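Packaging enzyme P4 (Pseudomonas phage phi13, PDB 4BLP) probably hydrolyses NTPs as a hexameric RecA-like helicase motor that packages viral RNA into the phage capsid. Local coordinates at residues 66-71 with 240-245. Sequence-based numbering, arbitrary orientation.
Sequences ILFAVG and TSLNNI
Ile245 and Phe68 bury the largest areas in this contact, about half the total between them, and Ser241 comes next. The CG1 of Ile245 sits over the centre of the Phe68 ring, 3.7 Å from the centroid and only 4° off the ring normal. This is a CH-pi contact. Ile245 has CG1 beside its backbone N, and a second bend (chi2 -67°) turns CD1 along the same ring face toward CD1 of Phe68, 3.6 Å away. CD1 of Ile245 also meets CG2 of Ile66 tip to tip at 3.7 Å. The Phe68 ring takes the crowded position between its own N and carbonyl carbon (chi1 63°). Its CE2 touches CD2 of Leu242 obliquely at 4.0 Å. Leu242 in turn crosses Val70 at about a right angle, against CG1.

The strand is at one edge of a small three-stranded antiparallel sheet, paired with strand 73-78. The helix, 233-248, belongs to the P-loop NTPase domain, whose large sheet has the strand order of a RecA-like core. The contact therefore joins the small sheet to that core. The strand runs roughly antiparallel to the helix, with the short axes 8.5 Å apart. Leu197 of helix 193-205 touches both Phe68 and Leu242, and Val127 packs on Phe68 and Ile245.

Polar links between the segments run through two waters at Ser241. OG of Ser241 is hydrogen-bonded to water 1, 2.8 Å away, and water 1 accepts from the Ala69 N. Water 2 donates to OG of Ser241 and to the Ala69 O, the latter at 2.7 Å. The OG proton goes to the Ala237 O, one helical turn back. The Asn244 side chain hydrogen-bonds to backbone O of Glu176 and backbone N of Gly178 of a neighbouring subunit, so this helix also lines a subunit interface.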
loop_
_atom_site.group_PDB
_atom_site.type_symbol
_atom_site.label_atom_id
_atom_site.label_comp_id
_atom_site.label_asym_id
_atom_site.label_seq_id
_atom_site.Cartn_x
_atom_site.Cartn_y
_atom_site.Cartn_z
ATOM N N ILE D 66 -6.567 22.288 22.108
ATOM C CA ILE D 66 -7.512 21.839 21.082
ATOM C C ILE D 66 -6.767 20.824 20.218
ATOM O O ILE D 66 -5.811 21.196 19.541
ATOM C CB ILE D 66 -8.105 22.961 20.211
ATOM C CG1 ILE D 66 -8.803 24.045 21.070
ATOM C CG2 ILE D 66 -9.103 22.356 19.163
ATOM C CD1 ILE D 66 -9.060 25.346 20.265
ATOM N N LEU D 67 -7.238 19.586 20.200
ATOM C CA LEU D 67 -6.661 18.547 19.348
ATOM C C LEU D 67 -7.355 18.575 17.986
ATOM O O LEU D 67 -8.589 18.639 17.918
ATOM C CB LEU D 67 -6.889 17.166 20.005
ATOM C CG LEU D 67 -6.414 15.935 19.213
ATOM C CD1 LEU D 67 -4.848 15.889 19.159
ATOM C CD2 LEU D 67 -6.966 14.643 19.869
ATOM N N PHE D 68 -6.581 18.525 16.903
ATOM C CA PHE D 68 -7.129 18.450 15.549
ATOM C C PHE D 68 -6.145 17.669 14.688
ATOM O O PHE D 68 -5.153 17.131 15.200
ATOM C CB PHE D 68 -7.426 19.856 14.984
ATOM C CG PHE D 68 -6.237 20.791 14.800
ATOM C CD1 PHE D 68 -5.645 21.421 15.897
ATOM C CD2 PHE D 68 -5.772 21.104 13.526
ATOM C CE1 PHE D 68 -4.587 22.340 15.718
ATOM C CE2 PHE D 68 -4.735 22.027 13.350
ATOM C CZ PHE D 68 -4.123 22.609 14.447
ATOM N N ALA D 69 -6.425 17.572 13.383
ATOM C CA ALA D 69 -5.524 16.812 12.535
ATOM C C ALA D 69 -5.471 17.387 11.156
ATOM O O ALA D 69 -6.474 17.926 10.677
ATOM C CB ALA D 69 -6.011 15.343 12.458
ATOM N N VAL D 70 -4.325 17.215 10.488
ATOM C CA VAL D 70 -4.223 17.526 9.044
ATOM C C VAL D 70 -3.692 16.220 8.422
ATOM O O VAL D 70 -2.586 15.775 8.765
ATOM C CB VAL D 70 -3.394 18.793 8.720
ATOM C CG1 VAL D 70 -4.083 20.075 9.224
ATOM C CG2 VAL D 70 -1.976 18.710 9.196
ATOM N N GLY D 71 -4.510 15.555 7.599
ATOM C CA GLY D 71 -4.153 14.216 7.122
ATOM C C GLY D 71 -4.005 13.306 8.340
ATOM O O GLY D 71 -4.823 13.367 9.281
ATOM N N THR D 240 -10.394 22.685 5.910
ATOM C CA THR D 240 -11.532 23.001 6.830
ATOM C C THR D 240 -11.054 22.962 8.266
ATOM O O THR D 240 -11.488 23.777 9.070
ATOM C CB THR D 240 -12.709 22.033 6.592
ATOM O OG1 THR D 240 -13.142 22.248 5.237
ATOM C CG2 THR D 240 -13.881 22.281 7.563
ATOM N N SER D 241 -10.191 22.006 8.604
ATOM C CA SER D 241 -9.643 21.949 9.988
ATOM C C SER D 241 -8.874 23.221 10.327
ATOM O O SER D 241 -9.118 23.826 11.389
ATOM C CB SER D 241 -8.746 20.719 10.162
ATOM O OG SER D 241 -9.539 19.548 10.049
ATOM N N LEU D 242 -7.972 23.653 9.417
ATOM C CA LEU D 242 -7.209 24.878 9.662
ATOM C C LEU D 242 -8.131 26.075 9.685
ATOM O O LEU D 242 -8.023 26.934 10.573
ATOM C CB LEU D 242 -6.145 25.039 8.555
ATOM C CG LEU D 242 -5.064 23.962 8.595
ATOM C CD1 LEU D 242 -4.137 24.090 7.363
ATOM C CD2 LEU D 242 -4.202 24.101 9.918
ATOM N N ASN D 243 -9.093 26.104 8.759
ATOM C CA ASN D 243 -10.079 27.190 8.769
ATOM C C ASN D 243 -10.794 27.339 10.134
ATOM O O ASN D 243 -10.930 28.441 10.676
ATOM C CB ASN D 243 -11.161 26.903 7.701
ATOM C CG ASN D 243 -12.123 28.056 7.609
ATOM O OD1 ASN D 243 -11.837 29.050 6.926
ATOM N ND2 ASN D 243 -13.289 27.942 8.285
ATOM N N ASN D 244 -11.255 26.210 10.682
ATOM C CA ASN D 244 -12.071 26.239 11.878
ATOM C C ASN D 244 -11.217 26.497 13.121
ATOM O O ASN D 244 -11.742 27.028 14.096
ATOM C CB ASN D 244 -12.910 24.972 11.978
ATOM C CG ASN D 244 -14.052 24.963 10.959
ATOM O OD1 ASN D 244 -14.240 25.933 10.197
ATOM N ND2 ASN D 244 -14.843 23.884 10.918
ATOM N N ILE D 245 -9.945 26.141 13.106
ATOM C CA ILE D 245 -9.061 26.505 14.245
ATOM C C ILE D 245 -8.926 28.038 14.227
ATOM O O ILE D 245 -9.053 28.693 15.266
ATOM C CB ILE D 245 -7.660 25.810 14.129
ATOM C CG1 ILE D 245 -7.785 24.316 14.476
ATOM C CG2 ILE D 245 -6.568 26.561 14.957
ATOM C CD1 ILE D 245 -8.142 24.026 16.009
HETATM O O HOH W 1 -9.100 18.173 12.484
HETATM O O HOH W 2 -8.272 17.386 8.683
#